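Local coordinates for extracellular protein 11-1 (Passalora fulva, PDB 6ZUS) that probably acts as a secreted avirulence effector whose recognition involves plant resistance proteins, and binds zinc, at residues 11-16 / 125-130; 58-63 / 74-79; 36-41 / 78-83; 5-10 / 131-136. All coordinates share one frame; numbering follows the deposited sequence.

How the contacts relate
All four contacts meet on one antiparallel sheet whose strand order is 57-64, 71-86, 6-20, 127-138. Contacts 4 and 1 follow one another along the pairing of strands 6-20 and 127-138, their centres about 19 Å apart; this first-to-last strand pairing encloses the rest along the chain. Contact 2 is the hairpin of 57-64 and 71-86, with its centre about 23 Å from that of contact 4 and on the opposite side of the chain's centre. Contact 3, sharing V78 and Q79 with contact 2, lays helix 31-40 on the sheet. Backbone bonds such as H15 N to C76 O couple contacts 1 and 2, making the two edge pairings one continuous sheet.

Contact 1 (11-16 / 125-130); sequences LKWVHQ and VGYYSR. With ZN (zinc ion), chain G.
K12 with R130 and V14 with Y128 are the hydrogen-bonded pairs of two antiparallel strands whose directions differ by 164°. Each pair exchanges two N-H...O bonds, as in V14 N to Y128 O (2.8 Å) with Y128 N returning to V14 O. Q16 N continues the pattern to G126 O.

The ring-ring contacts lie on the face that carries W13, H15 and Y127. The H15 and Y127 rings stack face to face, centroids 3.8 Å apart and planes 10° apart, with Y127 CZ over the middle of the imidazole. H15 CG, anti to its backbone N (chi1 -173°), lies 3.5 Å from Y127 CE2. W13 CZ2 reaches the edge of the Y127 ring, 3.6 Å from Y127 CD2, the two planes meeting obliquely.

On the reverse face V14 CB sits over the Y128 ring, 3.9 Å from its centroid. D120 bonds to Y128 OH and forms a salt bridge with R130, whose NH1 bonds to E118 O and Y114 O.

H15 ND1 binds the zinc ion at 2.0 Å. Water 1 is 2.3 Å from zinc and hydrogen-bonded to Y127 OH (3.0 Å), which places Y127 in the second shell. The arrangement is an antiparallel edge-strand pairing bearing an aromatic cluster and a zinc site.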
loop_
_atom_site.group_PDB
_atom_site.type_symbol
_atom_site.label_atom_id
_atom_site.label_comp_id
_atom_site.label_asym_id
_atom_site.label_seq_id
_atom_site.Cartn_x
_atom_site.Cartn_y
_atom_site.Cartn_z
ATOM N N LEU A 11 0.155 1.639 -4.477
ATOM C CA LEU A 11 0.329 1.120 -3.076
ATOM C C LEU A 11 -1.032 1.084 -2.389
ATOM O O LEU A 11 -1.885 2.003 -2.607
ATOM C CB LEU A 11 1.275 2.032 -2.299
ATOM C CG LEU A 11 2.707 2.121 -2.836
ATOM C CD1 LEU A 11 3.384 3.353 -2.313
ATOM C CD2 LEU A 11 3.502 0.894 -2.469
ATOM N N LYS A 12 -1.201 0.112 -1.522
ATOM C CA LYS A 12 -2.445 0.015 -0.720
ATOM C C LYS A 12 -2.141 -0.642 0.627
ATOM O O LYS A 12 -1.441 -1.689 0.667
ATOM C CB LYS A 12 -3.538 -0.708 -1.506
ATOM C CG LYS A 12 -4.846 -0.794 -0.765
ATOM C CD LYS A 12 -5.995 -1.092 -1.653
ATOM C CE LYS A 12 -6.208 -2.539 -1.928
ATOM N NZ LYS A 12 -7.653 -2.789 -2.203
ATOM N N TRP A 13 -2.569 0.059 1.656
ATOM C CA TRP A 13 -2.490 -0.338 3.082
ATOM C C TRP A 13 -3.836 -0.945 3.448
ATOM O O TRP A 13 -4.895 -0.331 3.156
ATOM C CB TRP A 13 -2.183 0.883 3.910
ATOM C CG TRP A 13 -2.011 0.600 5.356
ATOM C CD1 TRP A 13 -0.828 0.459 6.025
ATOM C CD2 TRP A 13 -3.063 0.533 6.337
ATOM N NE1 TRP A 13 -1.072 0.297 7.354
ATOM C CE2 TRP A 13 -2.427 0.307 7.585
ATOM C CE3 TRP A 13 -4.459 0.646 6.303
ATOM C CZ2 TRP A 13 -3.143 0.191 8.771
ATOM C CZ3 TRP A 13 -5.175 0.507 7.481
ATOM C CH2 TRP A 13 -4.516 0.279 8.685
ATOM N N VAL A 14 -3.842 -2.125 4.042
ATOM C CA VAL A 14 -5.104 -2.870 4.289
ATOM C C VAL A 14 -5.170 -3.334 5.743
ATOM O O VAL A 14 -4.180 -3.900 6.231
ATOM C CB VAL A 14 -5.287 -4.053 3.314
ATOM C CG1 VAL A 14 -6.664 -4.678 3.509
ATOM C CG2 VAL A 14 -5.067 -3.671 1.845
ATOM N N HIS A 15 -6.318 -3.106 6.378
ATOM C CA HIS A 15 -6.713 -3.776 7.646
ATOM C C HIS A 15 -7.978 -4.605 7.361
ATOM O O HIS A 15 -9.019 -3.999 7.096
ATOM C CB HIS A 15 -6.897 -2.766 8.798
ATOM C CG HIS A 15 -7.122 -3.486 10.092
ATOM N ND1 HIS A 15 -7.695 -2.909 11.211
ATOM C CD2 HIS A 15 -6.874 -4.761 10.446
ATOM C CE1 HIS A 15 -7.741 -3.784 12.172
ATOM N NE2 HIS A 15 -7.285 -4.910 11.749
ATOM N N GLN A 16 -7.860 -5.937 7.374
ATOM C CA GLN A 16 -8.992 -6.876 7.256
ATOM C C GLN A 16 -9.258 -7.444 8.646
ATOM O O GLN A 16 -8.340 -7.990 9.297
ATOM C CB GLN A 16 -8.697 -7.992 6.249
ATOM C CG GLN A 16 -9.879 -8.970 6.063
ATOM C CD GLN A 16 -9.612 -10.033 5.022
ATOM O OE1 GLN A 16 -8.614 -9.962 4.250
ATOM N NE2 GLN A 16 -10.476 -11.033 5.060
ATOM N N VAL A 125 -3.601 -12.588 7.799
ATOM C CA VAL A 125 -2.966 -11.608 8.730
ATOM C C VAL A 125 -3.882 -10.382 8.724
ATOM O O VAL A 125 -4.592 -10.144 7.725
ATOM C CB VAL A 125 -1.510 -11.301 8.330
ATOM C CG1 VAL A 125 -0.713 -12.601 8.267
ATOM C CG2 VAL A 125 -1.390 -10.537 7.017
ATOM N N GLY A 126 -3.935 -9.638 9.790
ATOM C CA GLY A 126 -4.967 -8.582 9.826
ATOM C C GLY A 126 -4.528 -7.387 8.963
ATOM O O GLY A 126 -5.374 -6.761 8.291
ATOM N N TYR A 127 -3.247 -7.031 9.043
ATOM C CA TYR A 127 -2.689 -5.820 8.415
ATOM C C TYR A 127 -1.730 -6.258 7.344
ATOM O O TYR A 127 -0.830 -7.101 7.653
ATOM C CB TYR A 127 -1.936 -4.984 9.425
ATOM C CG TYR A 127 -2.807 -4.372 10.484
ATOM C CD1 TYR A 127 -3.117 -5.068 11.627
ATOM C CD2 TYR A 127 -3.295 -3.081 10.346
ATOM C CE1 TYR A 127 -3.878 -4.506 12.628
ATOM C CE2 TYR A 127 -4.045 -2.505 11.340
ATOM C CZ TYR A 127 -4.342 -3.215 12.490
ATOM O OH TYR A 127 -5.099 -2.586 13.448
ATOM N N TYR A 128 -1.841 -5.667 6.143
ATOM C CA TYR A 128 -0.955 -6.060 5.018
ATOM C C TYR A 128 -0.952 -4.933 3.984
ATOM O O TYR A 128 -1.724 -3.933 4.100
ATOM C CB TYR A 128 -1.323 -7.434 4.443
ATOM C CG TYR A 128 -2.757 -7.633 3.973
ATOM C CD1 TYR A 128 -3.751 -7.939 4.890
ATOM C CD2 TYR A 128 -3.151 -7.505 2.631
ATOM C CE1 TYR A 128 -5.072 -8.114 4.507
ATOM C CE2 TYR A 128 -4.485 -7.656 2.235
ATOM C CZ TYR A 128 -5.445 -7.996 3.175
ATOM O OH TYR A 128 -6.737 -8.216 2.799
ATOM N N SER A 129 -0.080 -5.140 3.014
ATOM C CA SER A 129 0.184 -4.150 1.948
ATOM C C SER A 129 0.044 -4.804 0.577
ATOM O O SER A 129 0.206 -6.039 0.427
ATOM C CB SER A 129 1.547 -3.514 2.129
ATOM O OG SER A 129 2.568 -4.457 1.951
ATOM N N ARG A 130 -0.294 -3.963 -0.387
ATOM C CA ARG A 130 -0.290 -4.244 -1.837
ATOM C C ARG A 130 0.653 -3.223 -2.486
ATOM O O ARG A 130 0.715 -2.027 -2.050
ATOM C CB ARG A 130 -1.671 -4.128 -2.469
ATOM C CG ARG A 130 -2.760 -4.892 -1.734
ATOM C CD ARG A 130 -2.497 -6.386 -1.889
ATOM N NE ARG A 130 -3.728 -7.097 -1.622
ATOM C CZ ARG A 130 -3.955 -8.376 -1.931
ATOM N NH1 ARG A 130 -3.008 -9.098 -2.500
ATOM N NH2 ARG A 130 -5.133 -8.910 -1.680
HETATM ZN ZN ZN G . -8.102 -0.935 11.485
HETATM O O HOH W 1 -6.397 -0.007 12.665
#

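Contact 2 (58-63 / 74-79); sequences PKIQEA and CICSVQ
K59 and S77 form one of two hydrogen-bonded pairs in this antiparallel hairpin, with K59 N giving to S77 O (2.8 Å) and S77 N giving to K59 O. Q61 and I75 form the other, and there I75 N to Q61 O is nearly straight, 168° at the hydrogen. These four bonds satisfy the inward-facing amides of both pairs.

I75 O has a second donor besides Q61 N. Water 2 bonds to it at 2.9 Å, gives another bond to S77 OG at 2.7 Å, and accepts Q61 NE2 at 2.8 Å; its approach to K59 O is weak. A water has two protons, so this last link can at most compete with the others. Q61 CG lies beside the backbone N, anti to the carbonyl carbon (chi1 -56°), and the chain extended from it brings NE2 against I75 CG2, 3.6 Å away.

On the face of P58, I60, C76 and V78 the apolar contacts are looser: P58 CG lies 4.3 Å from V78 CG2. There helix 31-40 covers P58, C76 and V78, while disulfides tie C74 to C25 and C76 to C29. Along its far edge, strand 71-86 bonds to strand 6-20 through C74, C76 and V78, so 57-64 forms the outer strand of the sheet within this chain.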
loop_
_atom_site.group_PDB
_atom_site.type_symbol
_atom_site.label_atom_id
_atom_site.label_comp_id
_atom_site.label_asym_id
_atom_site.label_seq_id
_atom_site.Cartn_x
_atom_site.Cartn_y
_atom_site.Cartn_z
ATOM N N PRO A 58 -9.182 6.495 0.673
ATOM C CA PRO A 58 -9.767 5.527 1.612
ATOM C C PRO A 58 -10.900 4.702 1.000
ATOM O O PRO A 58 -11.646 5.154 0.112
ATOM C CB PRO A 58 -10.234 6.348 2.829
ATOM C CG PRO A 58 -9.468 7.639 2.707
ATOM C CD PRO A 58 -9.291 7.864 1.203
ATOM N N LYS A 59 -11.041 3.464 1.467
ATOM C CA LYS A 59 -12.136 2.590 1.016
ATOM C C LYS A 59 -12.533 1.719 2.201
ATOM O O LYS A 59 -11.651 1.325 2.999
ATOM C CB LYS A 59 -11.690 1.756 -0.179
ATOM C CG LYS A 59 -12.787 0.933 -0.830
ATOM C CD LYS A 59 -12.275 -0.355 -1.488
ATOM C CE LYS A 59 -11.267 -0.136 -2.605
ATOM N NZ LYS A 59 -11.177 -1.304 -3.523
ATOM N N ILE A 60 -13.818 1.383 2.284
ATOM C CA ILE A 60 -14.371 0.492 3.350
ATOM C C ILE A 60 -15.266 -0.515 2.626
ATOM O O ILE A 60 -16.095 -0.089 1.792
ATOM C CB ILE A 60 -15.103 1.313 4.416
ATOM C CG1 ILE A 60 -14.194 2.367 5.058
ATOM C CG2 ILE A 60 -15.758 0.399 5.457
ATOM C CD1 ILE A 60 -14.914 3.305 6.042
ATOM N N GLN A 61 -15.004 -1.788 2.811
ATOM C CA GLN A 61 -15.773 -2.907 2.223
ATOM C C GLN A 61 -16.290 -3.744 3.405
ATOM O O GLN A 61 -15.555 -3.898 4.418
ATOM C CB GLN A 61 -14.929 -3.857 1.368
ATOM C CG GLN A 61 -14.170 -3.199 0.244
ATOM C CD GLN A 61 -13.154 -4.173 -0.328
ATOM O OE1 GLN A 61 -13.523 -5.218 -0.892
ATOM N NE2 GLN A 61 -11.875 -3.850 -0.119
ATOM N N GLU A 62 -17.477 -4.312 3.249
ATOM C CA GLU A 62 -18.165 -5.117 4.278
ATOM C C GLU A 62 -18.863 -6.267 3.554
ATOM O O GLU A 62 -19.512 -6.028 2.496
ATOM C CB GLU A 62 -19.172 -4.192 4.994
ATOM C CG GLU A 62 -20.074 -4.856 6.025
ATOM C CD GLU A 62 -21.127 -3.907 6.611
ATOM O OE1 GLU A 62 -20.765 -2.880 7.263
ATOM O OE2 GLU A 62 -22.326 -4.204 6.413
ATOM N N ALA A 63 -18.816 -7.455 4.133
ATOM C CA ALA A 63 -19.555 -8.631 3.621
ATOM C C ALA A 63 -19.798 -9.562 4.800
ATOM O O ALA A 63 -18.930 -9.678 5.655
ATOM C CB ALA A 63 -18.771 -9.319 2.516
ATOM N N CYS A 74 -14.737 -6.901 7.505
ATOM C CA CYS A 74 -14.433 -5.514 7.123
ATOM C C CYS A 74 -13.072 -5.488 6.447
ATOM O O CYS A 74 -12.125 -6.093 6.984
ATOM C CB CYS A 74 -14.359 -4.559 8.302
ATOM S SG CYS A 74 -15.899 -4.596 9.227
ATOM N N ILE A 75 -12.978 -4.746 5.346
ATOM C CA ILE A 75 -11.663 -4.474 4.715
ATOM C C ILE A 75 -11.549 -2.957 4.607
ATOM O O ILE A 75 -12.362 -2.375 3.881
ATOM C CB ILE A 75 -11.456 -5.204 3.388
ATOM C CG1 ILE A 75 -11.623 -6.719 3.562
ATOM C CG2 ILE A 75 -10.096 -4.829 2.799
ATOM C CD1 ILE A 75 -11.770 -7.477 2.260
ATOM N N CYS A 76 -10.711 -2.356 5.439
ATOM C CA CYS A 76 -10.491 -0.892 5.494
ATOM C C CYS A 76 -9.138 -0.631 4.845
ATOM O O CYS A 76 -8.166 -1.285 5.230
ATOM C CB CYS A 76 -10.567 -0.408 6.931
ATOM S SG CYS A 76 -12.216 -0.826 7.567
ATOM N N SER A 77 -9.081 0.203 3.808
ATOM C CA SER A 77 -7.837 0.331 3.025
ATOM C C SER A 77 -7.660 1.785 2.635
ATOM O O SER A 77 -8.644 2.579 2.646
ATOM C CB SER A 77 -7.844 -0.576 1.841
ATOM O OG SER A 77 -8.901 -0.215 0.948
ATOM N N VAL A 78 -6.419 2.137 2.367
ATOM C CA VAL A 78 -6.119 3.467 1.767
ATOM C C VAL A 78 -5.058 3.222 0.692
ATOM O O VAL A 78 -4.112 2.430 0.932
ATOM C CB VAL A 78 -5.719 4.480 2.841
ATOM C CG1 VAL A 78 -4.503 4.071 3.664
ATOM C CG2 VAL A 78 -5.538 5.854 2.242
ATOM N N GLN A 79 -5.266 3.829 -0.480
ATOM C CA GLN A 79 -4.390 3.606 -1.643
ATOM C C GLN A 79 -3.910 4.957 -2.176
ATOM O O GLN A 79 -4.604 5.969 -2.046
ATOM C CB GLN A 79 -5.071 2.743 -2.687
ATOM C CG GLN A 79 -6.281 3.413 -3.289
ATOM C CD GLN A 79 -7.153 2.390 -3.977
ATOM O OE1 GLN A 79 -7.933 1.666 -3.333
ATOM N NE2 GLN A 79 -7.004 2.348 -5.294
HETATM O O HOH W 2 -11.236 -1.569 1.288
#

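Contact 3 (36-41 / 78-83); sequences QQFNLW and VQATAW
F38 of helix 31-40 and W41, just after it, pack on V78 and A80 without hydrogen bonds between the segments. F38 touches the strand at two levels: CB lies 3.9 Å from V78 CG2, and ring atom CE1 lies 3.5 Å from A80 CB. With F38 CG anti to its backbone N (chi1 168°), the ring that starts there reaches the alanine. A80 CB is met from a second direction by W41 CZ3 at 3.9 Å, so the methyl touches both rings.

The two rings also meet each other. F38 CD1 stands 3.5 Å above the W41 plane, displaced toward its rim, whereas W41 CH2 lies in the plane of the F38 ring at its edge.

This is helix-on-sheet packing, the short axes passing 8.8 Å apart at 44°. It covers part of one face of the four-stranded antiparallel sheet, beside helix 101-109, in a protein assigned to a family of structurally conserved fungal effectors.

V78 O approaches the indole at its edge, near the ring plane, 3.6 Å from W41 CZ2. W41 N bonds to F38 O (3.0 Å). K43 NZ bonds to the carbonyl oxygens of F38 and W41, and K43 also makes a cation-pi contact with the F38 ring.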
loop_
_atom_site.group_PDB
_atom_site.type_symbol
_atom_site.label_atom_id
_atom_site.label_comp_id
_atom_site.label_asym_id
_atom_site.label_seq_id
_atom_site.Cartn_x
_atom_site.Cartn_y
_atom_site.Cartn_z
ATOM N N GLN A 36 -5.043 9.105 8.005
ATOM C CA GLN A 36 -3.945 9.219 8.988
ATOM C C GLN A 36 -2.981 8.052 8.782
ATOM O O GLN A 36 -1.784 8.229 9.021
ATOM C CB GLN A 36 -4.360 9.165 10.461
ATOM C CG GLN A 36 -5.204 10.329 10.953
ATOM C CD GLN A 36 -5.599 10.147 12.403
ATOM O OE1 GLN A 36 -6.483 9.346 12.739
ATOM N NE2 GLN A 36 -4.946 10.902 13.280
ATOM N N GLN A 37 -3.488 6.883 8.433
ATOM C CA GLN A 37 -2.570 5.740 8.118
ATOM C C GLN A 37 -1.704 6.132 6.921
ATOM O O GLN A 37 -0.476 5.934 6.980
ATOM C CB GLN A 37 -3.358 4.441 7.909
ATOM C CG GLN A 37 -3.834 3.885 9.261
ATOM C CD GLN A 37 -2.760 3.353 10.179
ATOM O OE1 GLN A 37 -1.610 3.131 9.816
ATOM N NE2 GLN A 37 -3.154 3.002 11.390
ATOM N N PHE A 38 -2.306 6.691 5.870
ATOM C CA PHE A 38 -1.534 7.159 4.698
ATOM C C PHE A 38 -0.437 8.145 5.149
ATOM O O PHE A 38 0.719 8.069 4.701
ATOM C CB PHE A 38 -2.436 7.759 3.631
ATOM C CG PHE A 38 -1.670 8.490 2.570
ATOM C CD1 PHE A 38 -1.031 7.796 1.554
ATOM C CD2 PHE A 38 -1.540 9.876 2.623
ATOM C CE1 PHE A 38 -0.302 8.465 0.596
ATOM C CE2 PHE A 38 -0.823 10.550 1.652
ATOM C CZ PHE A 38 -0.182 9.843 0.662
ATOM N N ASN A 39 -0.768 9.077 6.026
ATOM C CA ASN A 39 0.203 10.090 6.531
ATOM C C ASN A 39 1.396 9.414 7.222
ATOM O O ASN A 39 2.458 10.009 7.227
ATOM C CB ASN A 39 -0.488 11.107 7.440
ATOM C CG ASN A 39 -1.424 12.017 6.662
ATOM O OD1 ASN A 39 -1.356 12.112 5.425
ATOM N ND2 ASN A 39 -2.297 12.695 7.391
ATOM N N LEU A 40 1.261 8.179 7.759
ATOM C CA LEU A 40 2.397 7.472 8.412
ATOM C C LEU A 40 3.308 6.757 7.413
ATOM O O LEU A 40 4.398 6.311 7.816
ATOM C CB LEU A 40 1.819 6.451 9.380
ATOM C CG LEU A 40 1.127 7.062 10.595
ATOM C CD1 LEU A 40 0.425 5.971 11.404
ATOM C CD2 LEU A 40 2.155 7.819 11.447
ATOM N N TRP A 41 2.879 6.563 6.167
ATOM C CA TRP A 41 3.765 5.940 5.151
ATOM C C TRP A 41 5.072 6.731 5.075
ATOM O O TRP A 41 5.027 7.982 5.148
ATOM C CB TRP A 41 3.137 5.848 3.755
ATOM C CG TRP A 41 1.881 5.050 3.646
ATOM C CD1 TRP A 41 1.168 4.433 4.632
ATOM C CD2 TRP A 41 1.176 4.830 2.415
ATOM N NE1 TRP A 41 0.077 3.812 4.084
ATOM C CE2 TRP A 41 0.047 4.051 2.728
ATOM C CE3 TRP A 41 1.396 5.217 1.079
ATOM C CZ2 TRP A 41 -0.871 3.672 1.730
ATOM C CZ3 TRP A 41 0.521 4.798 0.102
ATOM C CH2 TRP A 41 -0.602 4.034 0.425
ATOM N N VAL A 78 -6.419 2.137 2.367
ATOM C CA VAL A 78 -6.119 3.467 1.767
ATOM C C VAL A 78 -5.058 3.222 0.692
ATOM O O VAL A 78 -4.112 2.430 0.932
ATOM C CB VAL A 78 -5.719 4.480 2.841
ATOM C CG1 VAL A 78 -4.503 4.071 3.664
ATOM C CG2 VAL A 78 -5.538 5.854 2.242
ATOM N N GLN A 79 -5.266 3.829 -0.480
ATOM C CA GLN A 79 -4.390 3.606 -1.643
ATOM C C GLN A 79 -3.910 4.957 -2.176
ATOM O O GLN A 79 -4.604 5.969 -2.046
ATOM C CB GLN A 79 -5.071 2.743 -2.687
ATOM C CG GLN A 79 -6.281 3.413 -3.289
ATOM C CD GLN A 79 -7.153 2.390 -3.977
ATOM O OE1 GLN A 79 -7.933 1.666 -3.333
ATOM N NE2 GLN A 79 -7.004 2.348 -5.294
ATOM N N ALA A 80 -2.712 4.941 -2.724
ATOM C CA ALA A 80 -2.087 6.088 -3.392
ATOM C C ALA A 80 -0.989 5.547 -4.309
ATOM O O ALA A 80 -0.519 4.385 -4.139
ATOM C CB ALA A 80 -1.576 7.064 -2.352
ATOM N N THR A 81 -0.568 6.390 -5.245
ATOM C CA THR A 81 0.497 6.058 -6.212
ATOM C C THR A 81 1.769 6.783 -5.792
ATOM O O THR A 81 1.714 8.010 -5.558
ATOM C CB THR A 81 0.099 6.445 -7.635
ATOM O OG1 THR A 81 -1.049 5.639 -7.957
ATOM C CG2 THR A 81 1.238 6.218 -8.604
ATOM N N ALA A 82 2.851 6.034 -5.656
ATOM C CA ALA A 82 4.213 6.609 -5.616
ATOM C C ALA A 82 4.587 6.927 -7.073
ATOM O O ALA A 82 4.800 6.012 -7.854
ATOM C CB ALA A 82 5.189 5.656 -4.938
ATOM N N TRP A 83 4.649 8.213 -7.410
ATOM C CA TRP A 83 4.842 8.647 -8.820
ATOM C C TRP A 83 6.169 8.162 -9.413
ATOM O O TRP A 83 6.172 7.746 -10.623
ATOM C CB TRP A 83 4.704 10.160 -8.916
ATOM C CG TRP A 83 3.320 10.646 -8.664
ATOM C CD1 TRP A 83 2.947 11.584 -7.763
ATOM C CD2 TRP A 83 2.148 10.289 -9.417
ATOM N NE1 TRP A 83 1.604 11.814 -7.882
ATOM C CE2 TRP A 83 1.090 11.038 -8.881
ATOM C CE3 TRP A 83 1.908 9.423 -10.502
ATOM C CZ2 TRP A 83 -0.213 10.921 -9.364
ATOM C CZ3 TRP A 83 0.619 9.296 -10.976
ATOM C CH2 TRP A 83 -0.418 10.053 -10.414
#

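Contact 4 (5-10 / 131-136); sequences DCKAVA and GFISND
A8 faces both S134 and N135, a classic beta bulge that shifts the register by one, and strand 6-10 runs at 146° to strand 131-133. A8 N gives to N135 O (2.8 Å), whereas A8 O receives S134 N at 2.8 Å from above its carbonyl plane, 39° out of it, and N135 N only weakly at 3.5 Å. On the A10 side of the bulge, A10 and F132 exchange two backbone bonds, A10 N to F132 O being 2.8 Å.

A10 CB lies over one face of the F132 ring, 3.7 Å from the centroid and set toward the rim, a CH-pi contact. F132 CG stands between its backbone N and carbonyl carbon (chi1 63°), which starts the ring toward A10, and CZ comes 3.5 Å from A10 CB. K7 and I133 cross at about a right angle, with K7 CD 3.7 Å from I133 CG1.

Both charged ends find partners beyond the segments. K7 NZ bonds to C99 O, R86 O and N87 OD1, and D136 OD1 accepts N87 ND2. With K7 NZ 6.5 Å from D136 OD2, the two charges probably influence each other only moderately, and N87 links them through its amide instead of a direct salt bridge.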
loop_
_atom_site.group_PDB
_atom_site.type_symbol
_atom_site.label_atom_id
_atom_site.label_comp_id
_atom_site.label_asym_id
_atom_site.label_seq_id
_atom_site.Cartn_x
_atom_site.Cartn_y
_atom_site.Cartn_z
ATOM N N ASP A 5 14.454 5.498 -16.000
ATOM C CA ASP A 5 14.382 4.074 -15.562
ATOM C C ASP A 5 13.728 3.999 -14.161
ATOM O O ASP A 5 14.200 3.177 -13.321
ATOM C CB ASP A 5 15.794 3.456 -15.520
ATOM C CG ASP A 5 16.838 4.389 -14.907
ATOM O OD1 ASP A 5 16.475 5.134 -13.986
ATOM O OD2 ASP A 5 18.001 4.402 -15.387
ATOM N N CYS A 6 12.840 4.946 -13.839
ATOM C CA CYS A 6 12.001 4.882 -12.621
ATOM C C CYS A 6 10.660 4.229 -13.008
ATOM O O CYS A 6 10.362 4.105 -14.235
ATOM C CB CYS A 6 11.858 6.241 -11.936
ATOM S SG CYS A 6 13.169 6.557 -10.707
ATOM N N LYS A 7 9.870 3.835 -12.005
ATOM C CA LYS A 7 8.502 3.267 -12.156
ATOM C C LYS A 7 7.540 4.041 -11.248
ATOM O O LYS A 7 8.011 4.722 -10.282
ATOM C CB LYS A 7 8.514 1.773 -11.816
ATOM C CG LYS A 7 9.071 1.467 -10.438
ATOM C CD LYS A 7 9.007 0.041 -10.028
ATOM C CE LYS A 7 9.551 -0.197 -8.641
ATOM N NZ LYS A 7 10.993 -0.519 -8.673
ATOM N N ALA A 8 6.243 3.998 -11.572
ATOM C CA ALA A 8 5.168 4.428 -10.674
ATOM C C ALA A 8 4.620 3.155 -10.025
ATOM O O ALA A 8 4.525 2.123 -10.720
ATOM C CB ALA A 8 4.118 5.191 -11.406
ATOM N N VAL A 9 4.347 3.234 -8.713
ATOM C CA VAL A 9 3.919 2.069 -7.887
ATOM C C VAL A 9 2.563 2.422 -7.253
ATOM O O VAL A 9 2.475 3.449 -6.544
ATOM C CB VAL A 9 4.965 1.661 -6.830
ATOM C CG1 VAL A 9 4.461 0.461 -6.037
ATOM C CG2 VAL A 9 6.325 1.348 -7.449
ATOM N N ALA A 10 1.526 1.619 -7.555
ATOM C CA ALA A 10 0.192 1.653 -6.924
ATOM C C ALA A 10 0.320 0.923 -5.577
ATOM O O ALA A 10 0.594 -0.265 -5.593
ATOM C CB ALA A 10 -0.845 1.012 -7.803
ATOM N N GLY A 131 1.350 -3.679 -3.498
ATOM C CA GLY A 131 2.155 -2.756 -4.328
ATOM C C GLY A 131 2.355 -3.398 -5.676
ATOM O O GLY A 131 2.748 -4.589 -5.725
ATOM N N PHE A 132 2.086 -2.656 -6.735
ATOM C CA PHE A 132 2.370 -3.143 -8.103
ATOM C C PHE A 132 2.738 -1.948 -8.993
ATOM O O PHE A 132 2.324 -0.810 -8.755
ATOM C CB PHE A 132 1.175 -3.983 -8.591
ATOM C CG PHE A 132 -0.115 -3.217 -8.710
ATOM C CD1 PHE A 132 -0.408 -2.506 -9.871
ATOM C CD2 PHE A 132 -1.078 -3.274 -7.701
ATOM C CE1 PHE A 132 -1.601 -1.805 -9.980
ATOM C CE2 PHE A 132 -2.279 -2.595 -7.833
ATOM C CZ PHE A 132 -2.533 -1.859 -8.965
ATOM N N ILE A 133 3.496 -2.252 -10.032
ATOM C CA ILE A 133 3.936 -1.229 -11.016
ATOM C C ILE A 133 2.715 -0.757 -11.808
ATOM O O ILE A 133 2.031 -1.575 -12.452
ATOM C CB ILE A 133 5.054 -1.756 -11.919
ATOM C CG1 ILE A 133 6.258 -2.221 -11.102
ATOM C CG2 ILE A 133 5.412 -0.689 -12.934
ATOM C CD1 ILE A 133 7.277 -3.000 -11.904
ATOM N N SER A 134 2.469 0.538 -11.822
ATOM C CA SER A 134 1.365 1.129 -12.600
ATOM C C SER A 134 1.918 1.866 -13.852
ATOM O O SER A 134 1.104 2.171 -14.796
ATOM C CB SER A 134 0.526 1.995 -11.736
ATOM O OG SER A 134 1.263 3.034 -11.158
ATOM N N ASN A 135 3.226 2.118 -13.920
ATOM C CA ASN A 135 3.873 2.819 -15.077
ATOM C C ASN A 135 5.384 2.535 -15.030
ATOM O O ASN A 135 5.929 2.659 -13.961
ATOM C CB ASN A 135 3.460 4.295 -15.068
ATOM C CG ASN A 135 3.784 5.037 -16.355
ATOM O OD1 ASN A 135 4.305 4.441 -17.295
ATOM N ND2 ASN A 135 3.486 6.326 -16.384
ATOM N N ASP A 136 6.043 2.074 -16.099
ATOM C CA ASP A 136 7.535 1.938 -16.074
ATOM C C ASP A 136 8.195 2.989 -16.985
ATOM O O ASP A 136 7.507 3.715 -17.712
ATOM C CB ASP A 136 8.025 0.503 -16.322
ATOM C CG ASP A 136 9.289 0.128 -15.523
ATOM O OD1 ASP A 136 10.209 0.986 -15.433
ATOM O OD2 ASP A 136 9.360 -1.018 -14.965
#